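Local atomic coordinates of isomaltose glucohydrolase (Kribbella flavida, PDB entry 5Z3E), a protein that hydrolyses the alpha-1,6-glucosidic linkage of isomaltose from the non-reducing end, releasing beta-D-glucose and D-glucose inside the cell. Residues 40-45 / 387-392; 77-82 / 156-161; 96-101 / 172-177. The protein carries 1 engineered substitution. All blocks are in the same frame, centred on the assembly; numbering follows the deposited sequence.

Contact 1 (40-45 / 387-392)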
loop_
_atom_site.group_PDB
_atom_site.type_symbol
_atom_site.label_atom_id
_atom_site.label_comp_id
_atom_site.label_asym_id
_atom_site.label_seq_id
_atom_site.Cartn_x
_atom_site.Cartn_y
_atom_site.Cartn_z
ATOM N N GLU A 40 12.583 19.422 6.864
ATOM C CA GLU A 40 13.244 18.637 7.889
ATOM C C GLU A 40 12.580 17.271 8.091
ATOM O O GLU A 40 13.270 16.263 8.218
ATOM C CB GLU A 40 13.294 19.420 9.207
ATOM C CG GLU A 40 13.777 18.584 10.355
ATOM C CD GLU A 40 15.135 17.934 10.211
ATOM O OE1 GLU A 40 15.952 18.327 9.314
ATOM O OE2 GLU A 40 15.421 17.028 11.073
ATOM N N LEU A 41 11.254 17.242 8.084
ATOM C CA LEU A 41 10.561 15.966 8.226
ATOM C C LEU A 41 10.813 15.069 7.011
ATOM O O LEU A 41 10.871 13.858 7.150
ATOM C CB LEU A 41 9.073 16.214 8.419
ATOM C CG LEU A 41 8.170 15.007 8.631
ATOM C CD1 LEU A 41 8.681 14.074 9.731
ATOM C CD2 LEU A 41 6.763 15.467 8.958
ATOM N N ALA A 42 10.990 15.647 5.832
ATOM C CA ALA A 42 11.347 14.841 4.661
ATOM C C ALA A 42 12.739 14.248 4.830
ATOM O O ALA A 42 12.950 13.058 4.571
ATOM C CB ALA A 42 11.238 15.658 3.387
ATOM N N ARG A 43 13.713 15.060 5.231
ATOM C CA ARG A 43 15.070 14.567 5.440
ATOM C C ARG A 43 15.061 13.472 6.486
ATOM O O ARG A 43 15.669 12.418 6.312
ATOM C CB ARG A 43 15.982 15.755 5.877
ATOM C CG ARG A 43 17.376 15.383 5.997
ATOM C CD ARG A 43 18.104 16.276 7.014
ATOM N NE ARG A 43 17.572 16.122 8.381
ATOM C CZ ARG A 43 17.677 15.016 9.139
ATOM N NH1 ARG A 43 18.368 13.965 8.745
ATOM N NH2 ARG A 43 17.103 14.990 10.331
ATOM N N HIS A 44 14.371 13.701 7.606
ATOM C CA HIS A 44 14.292 12.707 8.649
ATOM C C HIS A 44 13.609 11.437 8.161
ATOM O O HIS A 44 14.011 10.340 8.542
ATOM C CB HIS A 44 13.558 13.262 9.880
ATOM C CG HIS A 44 13.343 12.254 10.949
ATOM N ND1 HIS A 44 14.377 11.762 11.735
ATOM C CD2 HIS A 44 12.235 11.572 11.321
ATOM C CE1 HIS A 44 13.899 10.842 12.548
ATOM N NE2 HIS A 44 12.607 10.713 12.329
ATOM N N SER A 45 12.578 11.576 7.332
ATOM C CA SER A 45 11.888 10.413 6.799
ATOM C C SER A 45 12.837 9.537 5.996
ATOM O O SER A 45 12.837 8.309 6.129
ATOM C CB SER A 45 10.709 10.842 5.936
ATOM O OG SER A 45 9.651 11.398 6.719
ATOM N N MET A 387 4.839 7.399 2.862
ATOM C CA MET A 387 3.712 8.153 2.342
ATOM C C MET A 387 3.906 9.659 2.482
ATOM O O MET A 387 3.501 10.431 1.612
ATOM C CB MET A 387 2.402 7.755 3.017
ATOM C CG MET A 387 1.964 6.377 2.829
ATOM S SD MET A 387 1.720 5.896 1.053
ATOM C CE MET A 387 0.310 6.835 0.654
ATOM N N TYR A 388 4.523 10.088 3.584
ATOM C CA TYR A 388 4.864 11.499 3.738
ATOM C C TYR A 388 5.761 11.956 2.583
ATOM O O TYR A 388 5.522 13.012 1.969
ATOM C CB TYR A 388 5.563 11.741 5.080
ATOM C CG TYR A 388 5.977 13.182 5.217
ATOM C CD1 TYR A 388 5.070 14.134 5.616
ATOM C CD2 TYR A 388 7.264 13.587 4.881
ATOM C CE1 TYR A 388 5.437 15.466 5.681
ATOM C CE2 TYR A 388 7.633 14.898 4.923
ATOM C CZ TYR A 388 6.747 15.840 5.352
ATOM O OH TYR A 388 7.080 17.180 5.392
ATOM N N LEU A 389 6.783 11.155 2.273
ATOM C CA LEU A 389 7.663 11.490 1.165
ATOM C C LEU A 389 6.922 11.591 -0.154
ATOM O O LEU A 389 7.198 12.492 -0.957
ATOM C CB LEU A 389 8.811 10.493 1.065
ATOM C CG LEU A 389 9.848 10.584 2.180
ATOM C CD1 LEU A 389 10.859 9.478 2.011
ATOM C CD2 LEU A 389 10.553 11.955 2.160
ATOM N N ILE A 390 5.999 10.671 -0.422
ATOM C CA ILE A 390 5.229 10.723 -1.652
ATOM C C ILE A 390 4.427 12.015 -1.729
ATOM O O ILE A 390 4.446 12.700 -2.744
ATOM C CB ILE A 390 4.328 9.484 -1.813
ATOM C CG1 ILE A 390 5.161 8.214 -1.936
ATOM C CG2 ILE A 390 3.417 9.661 -3.021
ATOM C CD1 ILE A 390 4.367 6.922 -1.868
ATOM N N LEU A 391 3.683 12.336 -0.674
ATOM C CA LEU A 391 2.836 13.516 -0.725
ATOM C C LEU A 391 3.687 14.804 -0.821
ATOM O O LEU A 391 3.369 15.720 -1.583
ATOM C CB LEU A 391 1.906 13.552 0.482
ATOM C CG LEU A 391 0.981 14.774 0.555
ATOM C CD1 LEU A 391 0.212 14.987 -0.719
ATOM C CD2 LEU A 391 0.060 14.638 1.759
ATOM N N ALA A 392 4.761 14.856 -0.058
ATOM C CA ALA A 392 5.669 16.006 -0.125
ATOM C C ALA A 392 6.186 16.172 -1.551
ATOM O O ALA A 392 6.248 17.275 -2.069
ATOM C CB ALA A 392 6.799 15.856 0.851
#
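Tyr388 and Leu389 meet Leu41, Ala42 and Ser45 in a buried apolar contact between two helices, 32-52 near the start of the chain and 382-394 near its end. Such a pairing is consistent with the (alpha/alpha)6 barrel of family 15, whose first and last helices come together to close the ring. The local axes approach to 9.6 Å at a crossing angle of -135°. Ala42 and Leu389 are the nearest pair along the backbones, with CA atoms 6.1 Å apart. Tyr388 takes the largest share of the contact. Its CG lies anti to the backbone N (chi1 177°), which sends the ring across to the other helix. Leu41 covers one face, with CD2 3.8 Å from the ring centroid in a CH-pi contact. Ala42 CB lies in the ring plane at the edge, 4.0 Å from Tyr388 CE2. Beside the ring, Leu389 CD2 comes 3.6 Å from Ala42 O, and Leu389 CG packs on Ser45 CB at 3.9 Å. Ser45 OG turns back to its own helix and donates to Leu41 O at 2.8 Å. The same hydroxyl is hydrogen-bonded to His385 of helix 382-394. The Tyr388 hydroxyl bonds to Leu38 O, one turn earlier on the first helix. An alanine in place of Tyr388 would probably open a gap under Leu41 CD2 and deprive Leu38 O of its hydroxyl partner. No hydrogen bond joins the two segments themselves, so between them cohesion rests on van der Waals contacts and the CH-pi contact of Leu41 on the tyrosine face, with polar ties through Leu38 and His385 just outside.

Contact 2 (77-82 / 156-161)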
loop_
_atom_site.group_PDB
_atom_site.type_symbol
_atom_site.label_atom_id
_atom_site.label_comp_id
_atom_site.label_asym_id
_atom_site.label_seq_id
_atom_site.Cartn_x
_atom_site.Cartn_y
_atom_site.Cartn_z
ATOM N N GLY A 77 6.335 -2.030 2.373
ATOM C CA GLY A 77 7.632 -1.871 1.753
ATOM C C GLY A 77 7.583 -1.214 0.391
ATOM O O GLY A 77 8.469 -0.436 0.048
ATOM N N SER A 78 6.550 -1.520 -0.390
ATOM C CA SER A 78 6.430 -0.956 -1.721
ATOM C C SER A 78 6.138 0.547 -1.692
ATOM O O SER A 78 6.730 1.314 -2.445
ATOM C CB SER A 78 5.348 -1.686 -2.507
ATOM O OG SER A 78 5.729 -3.018 -2.798
ATOM N N PHE A 79 5.231 0.977 -0.805
ATOM C CA PHE A 79 5.010 2.410 -0.666
ATOM C C PHE A 79 6.237 3.107 -0.086
ATOM O O PHE A 79 6.570 4.218 -0.484
ATOM C CB PHE A 79 3.764 2.704 0.168
ATOM C CG PHE A 79 2.478 2.559 -0.582
ATOM C CD1 PHE A 79 2.124 3.454 -1.582
ATOM C CD2 PHE A 79 1.556 1.589 -0.230
ATOM C CE1 PHE A 79 0.912 3.342 -2.246
ATOM C CE2 PHE A 79 0.327 1.524 -0.845
ATOM C CZ PHE A 79 0.027 2.375 -1.889
ATOM N N THR A 80 6.909 2.466 0.871
ATOM C CA THR A 80 8.148 2.994 1.408
ATOM C C THR A 80 9.160 3.185 0.295
ATOM O O THR A 80 9.789 4.241 0.166
ATOM C CB THR A 80 8.681 2.095 2.544
ATOM O OG1 THR A 80 7.727 2.044 3.611
ATOM C CG2 THR A 80 9.974 2.590 3.114
ATOM N N ALA A 81 9.328 2.148 -0.531
ATOM C CA ALA A 81 10.265 2.197 -1.635
ATOM C C ALA A 81 9.941 3.289 -2.631
ATOM O O ALA A 81 10.840 3.912 -3.196
ATOM C CB ALA A 81 10.308 0.842 -2.347
ATOM N N GLU A 82 8.649 3.527 -2.892
ATOM C CA GLU A 82 8.247 4.592 -3.803
ATOM C C GLU A 82 8.612 5.959 -3.234
ATOM O O GLU A 82 9.094 6.822 -3.973
ATOM C CB GLU A 82 6.745 4.481 -4.105
ATOM C CG GLU A 82 6.170 5.632 -4.902
ATOM C CD GLU A 82 6.685 5.831 -6.320
ATOM O OE1 GLU A 82 7.552 5.071 -6.800
ATOM O OE2 GLU A 82 6.188 6.809 -6.952
ATOM N N TRP A 156 3.833 -4.432 -5.279
ATOM C CA TRP A 156 5.242 -4.530 -5.617
ATOM C C TRP A 156 5.449 -4.341 -7.116
ATOM O O TRP A 156 6.355 -3.623 -7.545
ATOM C CB TRP A 156 5.860 -5.850 -5.159
ATOM C CG TRP A 156 7.323 -5.848 -5.512
ATOM C CD1 TRP A 156 8.243 -4.965 -5.065
ATOM C CD2 TRP A 156 7.995 -6.652 -6.486
ATOM N NE1 TRP A 156 9.453 -5.172 -5.655
ATOM C CE2 TRP A 156 9.330 -6.196 -6.545
ATOM C CE3 TRP A 156 7.608 -7.721 -7.309
ATOM C CZ2 TRP A 156 10.289 -6.800 -7.367
ATOM C CZ3 TRP A 156 8.565 -8.299 -8.121
ATOM C CH2 TRP A 156 9.889 -7.839 -8.143
ATOM N N LEU A 157 4.608 -4.981 -7.941
ATOM C CA LEU A 157 4.718 -4.794 -9.381
ATOM C C LEU A 157 4.620 -3.320 -9.750
ATOM O O LEU A 157 5.410 -2.803 -10.552
ATOM C CB LEU A 157 3.633 -5.582 -10.094
ATOM C CG LEU A 157 3.794 -7.102 -10.062
ATOM C CD1 LEU A 157 2.620 -7.730 -10.801
ATOM C CD2 LEU A 157 5.111 -7.564 -10.674
ATOM N N TRP A 158 3.622 -2.623 -9.205
ATOM C CA TRP A 158 3.506 -1.192 -9.442
ATOM C C TRP A 158 4.774 -0.461 -9.035
ATOM O O TRP A 158 5.306 0.385 -9.769
ATOM C CB TRP A 158 2.272 -0.639 -8.697
ATOM C CG TRP A 158 2.304 0.840 -8.485
ATOM C CD1 TRP A 158 2.075 1.827 -9.401
ATOM C CD2 TRP A 158 2.689 1.514 -7.268
ATOM N NE1 TRP A 158 2.278 3.059 -8.820
ATOM C CE2 TRP A 158 2.652 2.888 -7.522
ATOM C CE3 TRP A 158 3.014 1.079 -5.985
ATOM C CZ2 TRP A 158 2.955 3.845 -6.527
ATOM C CZ3 TRP A 158 3.300 2.002 -5.002
ATOM C CH2 TRP A 158 3.259 3.367 -5.288
ATOM N N SER A 159 5.279 -0.760 -7.848
ATOM C CA SER A 159 6.428 -0.056 -7.300
ATOM C C SER A 159 7.683 -0.249 -8.147
ATOM O O SER A 159 8.405 0.711 -8.446
ATOM C CB SER A 159 6.652 -0.503 -5.862
ATOM O OG SER A 159 7.830 0.001 -5.311
ATOM N N VAL A 160 7.988 -1.487 -8.500
ATOM C CA VAL A 160 9.240 -1.750 -9.208
ATOM C C VAL A 160 9.201 -1.160 -10.611
ATOM O O VAL A 160 10.189 -0.588 -11.073
ATOM C CB VAL A 160 9.606 -3.262 -9.167
ATOM C CG1 VAL A 160 8.693 -4.137 -10.007
ATOM C CG2 VAL A 160 11.055 -3.452 -9.575
ATOM N N VAL A 161 8.061 -1.257 -11.300
ATOM C CA VAL A 161 7.940 -0.657 -12.625
ATOM C C VAL A 161 8.094 0.848 -12.529
ATOM O O VAL A 161 8.788 1.477 -13.344
ATOM C CB VAL A 161 6.604 -1.054 -13.268
ATOM C CG1 VAL A 161 6.348 -0.242 -14.539
ATOM C CG2 VAL A 161 6.587 -2.539 -13.597
HETATM O O HOH W 1 8.404 2.562 -6.413
#
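Ser78 and Ser159 face each other where two helices run close together, their CB atoms 3.8 Å apart. This is the tight part of the contact. The axes are 9.0 Å apart, an approach to which the small serines probably contribute, and Ser78 OG sits only 3.2 Å from Trp156 CA, at the edge of the indole and near its plane. That hydroxyl is hydrogen-bonded to Leu74 O in its own helix. Trp158 fills one flank. With chi1 at 161°, CG is anti to N and the six-membered ring reaches across to the first helix. There CH2 touches Phe79 CE1 at 3.8 Å and Glu82 CG at 3.7 Å. The Phe79 and Trp158 rings meet obliquely, with planes at 55°. The two helices, 74-87 and 151-167, run nearly parallel, 17° apart, an arrangement consistent with neighbouring inner helices of the (alpha/alpha)6 barrel of family 15. The looser side is toward Glu82, where a water, enclosed among buried residues, bridges the helices. The water donates to Glu82 OE1 and to Ser159 O, each at 2.7 Å. In the conformer described it also accepts from Ser159 OG at 2.8 Å, but Ser159 has a second conformer, which makes that bond less certain. The other carboxylate oxygen, Glu82 OE2, forms salt bridges with Arg86 and Arg166, which probably keep the buried glutamate charged.

Contact 3 (96-101 / 172-177); sequences FHDWVD and ERWRAG
Trp174 lays one face of its indole over His97 CB, which stands 3.7 Å from the centroid of the five-membered ring in a CH-pi contact. In the conformer described, Arg173 CG covers the opposite face, so the indole is held between two aliphatic groups. The His97 ring points its edge at the face that its own CB covers, a T-shaped (edge-to-face) pair with the two planes at 64°. Asp98 takes the polar rim. Its OD1 accepts from Trp174 NE1 at 2.9 Å, on the anti side and tilted from the indole plane. The same Arg173 conformer grips this carboxylate side-on. Arg173 NE donates to the syn lone pair of Asp98 OD1 at 3.0 Å, and NH2 to Asp98 OD2 at 3.0 Å. The arginine stretches out from CG to NE to get there. A second conformer of Arg173 makes both its cover of the indole and the salt bridge less certain than the indole bond. One turn further along helix 90-105, Asp101 OD1 accepts a weak bond from Gly177 N at 2.9 Å. The backbones come closest here, with the CA atoms of Asp101 and Gly177 4.4 Å apart, and a CB on Gly177 would run into OD1. Asp101 OD2 forms a salt bridge with Arg105. The contact joins helix 90-105 to the turn that leads into helix 175-188, and helix 151-167 packs alongside, its Val160 touching both His97 and Trp174.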
loop_
_atom_site.group_PDB
_atom_site.type_symbol
_atom_site.label_atom_id
_atom_site.label_comp_id
_atom_site.label_asym_id
_atom_site.label_seq_id
_atom_site.Cartn_x
_atom_site.Cartn_y
_atom_site.Cartn_z
ATOM N N PHE A 96 15.785 -2.791 -1.843
ATOM C CA PHE A 96 14.483 -3.344 -1.517
ATOM C C PHE A 96 13.965 -4.213 -2.665
ATOM O O PHE A 96 13.509 -5.336 -2.441
ATOM C CB PHE A 96 13.482 -2.228 -1.189
ATOM C CG PHE A 96 12.088 -2.750 -1.031
ATOM C CD1 PHE A 96 11.728 -3.460 0.104
ATOM C CD2 PHE A 96 11.157 -2.563 -2.034
ATOM C CE1 PHE A 96 10.445 -3.959 0.223
ATOM C CE2 PHE A 96 9.892 -3.062 -1.894
ATOM C CZ PHE A 96 9.542 -3.755 -0.774
ATOM N N HIS A 97 14.020 -3.711 -3.889
ATOM C CA HIS A 97 13.551 -4.495 -5.023
ATOM C C HIS A 97 14.376 -5.750 -5.198
ATOM O O HIS A 97 13.834 -6.808 -5.533
ATOM C CB HIS A 97 13.484 -3.651 -6.281
ATOM C CG HIS A 97 12.489 -2.561 -6.155
ATOM N ND1 HIS A 97 11.173 -2.828 -5.861
ATOM C CD2 HIS A 97 12.640 -1.217 -6.218
ATOM C CE1 HIS A 97 10.564 -1.662 -5.762
ATOM N NE2 HIS A 97 11.421 -0.670 -5.959
ATOM N N ASP A 98 15.694 -5.663 -4.965
ATOM C CA ASP A 98 16.514 -6.875 -4.986
ATOM C C ASP A 98 15.983 -7.887 -3.996
ATOM O O ASP A 98 15.868 -9.083 -4.303
ATOM C CB ASP A 98 17.965 -6.543 -4.611
ATOM C CG ASP A 98 18.776 -5.854 -5.684
ATOM O OD1 ASP A 98 18.372 -5.860 -6.882
ATOM O OD2 ASP A 98 19.852 -5.320 -5.315
ATOM N N TRP A 99 15.715 -7.445 -2.780
ATOM C CA TRP A 99 15.252 -8.351 -1.738
ATOM C C TRP A 99 13.951 -9.016 -2.154
ATOM O O TRP A 99 13.830 -10.246 -2.084
ATOM C CB TRP A 99 15.130 -7.613 -0.408
ATOM C CG TRP A 99 14.593 -8.486 0.675
ATOM C CD1 TRP A 99 15.273 -9.393 1.408
ATOM C CD2 TRP A 99 13.228 -8.554 1.113
ATOM N NE1 TRP A 99 14.432 -10.043 2.268
ATOM C CE2 TRP A 99 13.165 -9.547 2.122
ATOM C CE3 TRP A 99 12.066 -7.869 0.770
ATOM C CZ2 TRP A 99 11.984 -9.863 2.753
ATOM C CZ3 TRP A 99 10.908 -8.175 1.411
ATOM C CH2 TRP A 99 10.865 -9.169 2.387
ATOM N N VAL A 100 12.971 -8.227 -2.586
ATOM C CA VAL A 100 11.688 -8.790 -2.973
ATOM C C VAL A 100 11.858 -9.782 -4.125
ATOM O O VAL A 100 11.301 -10.879 -4.113
ATOM C CB VAL A 100 10.668 -7.703 -3.371
ATOM C CG1 VAL A 100 9.383 -8.355 -3.834
ATOM C CG2 VAL A 100 10.401 -6.721 -2.237
ATOM N N ASP A 101 12.581 -9.360 -5.150
ATOM C CA ASP A 101 12.821 -10.225 -6.309
ATOM C C ASP A 101 13.386 -11.567 -5.858
ATOM O O ASP A 101 12.911 -12.623 -6.274
ATOM C CB ASP A 101 13.771 -9.484 -7.242
ATOM C CG ASP A 101 14.313 -10.296 -8.408
ATOM O OD1 ASP A 101 13.556 -11.089 -8.989
ATOM O OD2 ASP A 101 15.504 -10.064 -8.713
ATOM N N GLU A 172 15.131 -6.145 -16.370
ATOM C CA GLU A 172 15.626 -7.522 -16.358
ATOM C C GLU A 172 16.304 -7.856 -15.034
ATOM O O GLU A 172 16.348 -9.020 -14.635
ATOM C CB GLU A 172 16.530 -7.785 -17.566
ATOM C CG GLU A 172 16.960 -9.228 -17.742
ATOM C CD GLU A 172 15.867 -10.213 -18.107
ATOM O OE1 GLU A 172 14.773 -9.827 -18.495
ATOM O OE2 GLU A 172 16.132 -11.424 -18.035
ATOM N N ARG A 173 16.835 -6.848 -14.318
ATOM C CA ARG A 173 17.392 -7.060 -12.981
ATOM C C ARG A 173 16.422 -7.770 -12.044
ATOM O O ARG A 173 16.867 -8.528 -11.180
ATOM C CB ARG A 173 17.790 -5.688 -12.411
ATOM C CG ARG A 173 18.273 -5.672 -10.955
ATOM C CD ARG A 173 18.868 -4.340 -10.629
ATOM N NE ARG A 173 19.191 -4.240 -9.209
ATOM C CZ ARG A 173 19.630 -3.129 -8.619
ATOM N NH1 ARG A 173 19.821 -2.038 -9.344
ATOM N NH2 ARG A 173 19.851 -3.093 -7.317
ATOM N N TRP A 174 15.125 -7.489 -12.193
ATOM C CA TRP A 174 14.093 -7.986 -11.280
ATOM C C TRP A 174 13.042 -8.837 -11.990
ATOM O O TRP A 174 12.040 -9.219 -11.391
ATOM C CB TRP A 174 13.421 -6.802 -10.568
ATOM C CG TRP A 174 14.393 -5.975 -9.778
ATOM C CD1 TRP A 174 15.140 -6.388 -8.721
ATOM C CD2 TRP A 174 14.720 -4.585 -9.964
ATOM N NE1 TRP A 174 15.908 -5.361 -8.234
ATOM C CE2 TRP A 174 15.663 -4.246 -8.987
ATOM C CE3 TRP A 174 14.320 -3.598 -10.873
ATOM C CZ2 TRP A 174 16.185 -2.949 -8.871
ATOM C CZ3 TRP A 174 14.863 -2.341 -10.763
ATOM C CH2 TRP A 174 15.773 -2.024 -9.772
ATOM N N ARG A 175 13.261 -9.152 -13.265
ATOM C CA ARG A 175 12.234 -9.755 -14.101
ATOM C C ARG A 175 11.787 -11.125 -13.619
ATOM O O ARG A 175 10.586 -11.429 -13.682
ATOM C CB ARG A 175 12.724 -9.814 -15.550
ATOM C CG ARG A 175 11.866 -10.652 -16.488
ATOM C CD ARG A 175 10.476 -10.059 -16.722
ATOM N NE ARG A 175 9.744 -10.891 -17.685
ATOM C CZ ARG A 175 9.946 -10.882 -18.998
ATOM N NH1 ARG A 175 10.679 -9.934 -19.563
ATOM N NH2 ARG A 175 9.370 -11.806 -19.756
ATOM N N ALA A 176 12.710 -11.994 -13.199
ATOM C CA ALA A 176 12.276 -13.335 -12.831
ATOM C C ALA A 176 11.364 -13.289 -11.607
ATOM O O ALA A 176 10.440 -14.099 -11.490
ATOM C CB ALA A 176 13.449 -14.265 -12.667
ATOM N N GLY A 177 11.579 -12.337 -10.701
ATOM C CA GLY A 177 10.665 -12.146 -9.583
ATOM C C GLY A 177 9.319 -11.549 -10.019
ATOM O O GLY A 177 8.267 -11.993 -9.565
#

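The three contacts form a row through the helical body. Contact 2 lies between the others, its centre 16 Å from that of contact 1 and 11 Å from that of contact 3. Contacts 1 and 3 do not touch; their nearest atoms are about 11 Å apart. Phe79 joins contact 2 to contact 1, with CD1 3.6 Å from Met387 SD. His97 joins contact 3 to contact 2 by a probable hydrogen bond, ND1 to Trp156 NE1 at 2.9 Å. All three lie away from the proposed catalytic residues Asp195 and Glu198 and from Ala355, the engineered substitution at a position assigned as proton acceptor.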